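Local coordinates for protein peptide methionine sulfoxide reductase MsrA (Treponema denticola ATCC 35405, PDB 5FA9) that probably repairs oxidised proteins by reducing methionine sulfoxide back to methionine, joining an MsrA and an MsrB reductase in one bifunctional chain, at residues 192-195 against 196-200. The protein carries 2 engineered substitutions. Numbering follows the deposited sequence.
Sequences ATER and PFTSE
With chi1 at 57°, the hydroxyl of Thr198 is tucked between its own backbone N and carbonyl carbon, facing back across a type II beta turn that runs from Arg195 to Thr198. The turn lies at the surface of the SelR (MsrB) part of the fusion, in the loop between helix 182-190 and strand 208-212. It illustrates how one carbonyl can face both the N-H and the hydroxyl of the fourth turn residue: the backbone bond from Thr198 N to Arg195 O is weak, 3.4 Å long and bent to 138°, and OG1 of Thr198 is placed to donate to the same oxygen but is modelled too close for that bond's strength to be read. The threonine methyl CG2 lies 3.9 Å from CB of Arg195, where the two side chains cross at about a right angle.

With CG of Glu194 between its backbone N and carbonyl carbon (chi1 69°) and the chain extended beyond, OE2 comes beside Ser199. N of Gly288 bonds OE2 and N of Ala289 bonds OE1, fixing the carboxylate's rotation. A water donates to OE2 and accepts from N of Ser199. CB of Ser199 packs 3.2 Å from OE2 of Glu194.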
loop_
_atom_site.group_PDB
_atom_site.type_symbol
_atom_site.label_atom_id
_atom_site.label_comp_id
_atom_site.label_asym_id
_atom_site.label_seq_id
_atom_site.Cartn_x
_atom_site.Cartn_y
_atom_site.Cartn_z
ATOM N N ALA B 192 -24.867 -28.034 -2.761
ATOM C CA ALA B 192 -24.844 -28.476 -4.150
ATOM C C ALA B 192 -24.238 -27.406 -5.050
ATOM O O ALA B 192 -24.021 -26.272 -4.625
ATOM C CB ALA B 192 -26.242 -28.835 -4.622
ATOM N N THR B 193 -23.968 -27.777 -6.296
ATOM C CA THR B 193 -23.411 -26.844 -7.267
ATOM C C THR B 193 -24.190 -26.900 -8.574
ATOM O O THR B 193 -24.252 -27.943 -9.224
ATOM C CB THR B 193 -21.924 -27.137 -7.548
ATOM O OG1 THR B 193 -21.158 -26.920 -6.357
ATOM C CG2 THR B 193 -21.400 -26.231 -8.653
ATOM N N GLU B 194 -24.788 -25.773 -8.948
ATOM C CA GLU B 194 -25.540 -25.678 -10.192
ATOM C C GLU B 194 -24.616 -25.944 -11.376
ATOM O O GLU B 194 -23.423 -25.644 -11.316
ATOM C CB GLU B 194 -26.194 -24.301 -10.315
ATOM C CG GLU B 194 -25.203 -23.163 -10.520
ATOM C CD GLU B 194 -25.848 -21.792 -10.445
ATOM O OE1 GLU B 194 -26.996 -21.696 -9.962
ATOM O OE2 GLU B 194 -25.203 -20.808 -10.865
ATOM N N ARG B 195 -25.161 -26.509 -12.447
ATOM C CA ARG B 195 -24.352 -26.795 -13.625
ATOM C C ARG B 195 -23.975 -25.487 -14.311
ATOM O O ARG B 195 -24.759 -24.539 -14.316
ATOM C CB ARG B 195 -25.083 -27.729 -14.595
ATOM C CG ARG B 195 -26.105 -28.642 -13.936
ATOM C CD ARG B 195 -26.747 -29.592 -14.938
ATOM N NE ARG B 195 -27.001 -28.977 -16.238
ATOM C CZ ARG B 195 -26.347 -29.299 -17.350
ATOM N NH1 ARG B 195 -25.397 -30.224 -17.320
ATOM N NH2 ARG B 195 -26.641 -28.695 -18.492
ATOM N N PRO B 196 -22.753 -25.428 -14.867
ATOM C CA PRO B 196 -22.204 -24.232 -15.515
ATOM C C PRO B 196 -23.118 -23.631 -16.585
ATOM O O PRO B 196 -23.813 -24.369 -17.284
ATOM C CB PRO B 196 -20.908 -24.740 -16.147
ATOM C CG PRO B 196 -20.511 -25.904 -15.328
ATOM C CD PRO B 196 -21.774 -26.529 -14.815
ATOM N N PHE B 197 -23.117 -22.302 -16.677
ATOM C CA PHE B 197 -23.831 -21.557 -17.718
ATOM C C PHE B 197 -25.350 -21.730 -17.669
ATOM O O PHE B 197 -26.046 -21.394 -18.629
ATOM C CB PHE B 197 -23.318 -21.957 -19.109
ATOM C CG PHE B 197 -21.830 -21.819 -19.273
ATOM C CD1 PHE B 197 -21.264 -20.604 -19.618
ATOM C CD2 PHE B 197 -20.997 -22.912 -19.090
ATOM C CE1 PHE B 197 -19.894 -20.478 -19.771
ATOM C CE2 PHE B 197 -19.629 -22.792 -19.240
ATOM C CZ PHE B 197 -19.076 -21.575 -19.581
ATOM N N THR B 198 -25.866 -22.245 -16.558
ATOM C CA THR B 198 -27.304 -22.471 -16.427
ATOM C C THR B 198 -28.011 -21.322 -15.714
ATOM O O THR B 198 -29.207 -21.108 -15.907
ATOM C CB THR B 198 -27.606 -23.778 -15.671
ATOM O OG1 THR B 198 -26.984 -23.745 -14.381
ATOM C CG2 THR B 198 -27.089 -24.976 -16.453
ATOM N N SER B 199 -27.274 -20.586 -14.890
ATOM C CA SER B 199 -27.860 -19.485 -14.135
ATOM C C SER B 199 -28.077 -18.252 -15.003
ATOM O O SER B 199 -27.270 -17.948 -15.883
ATOM C CB SER B 199 -26.979 -19.124 -12.939
ATOM O OG SER B 199 -27.527 -18.033 -12.221
ATOM N N GLU B 200 -29.172 -17.546 -14.744
ATOM C CA GLU B 200 -29.479 -16.310 -15.451
ATOM C C GLU B 200 -28.488 -15.205 -15.093
ATOM O O GLU B 200 -28.326 -14.237 -15.835
ATOM C CB GLU B 200 -30.908 -15.859 -15.133
ATOM C CG GLU B 200 -31.143 -15.554 -13.660
ATOM C CD GLU B 200 -32.570 -15.132 -13.366
ATOM O OE1 GLU B 200 -33.035 -14.142 -13.967
ATOM O OE2 GLU B 200 -33.225 -15.792 -12.533
HETATM O O HOH W 1 -24.420 -20.972 -13.702
#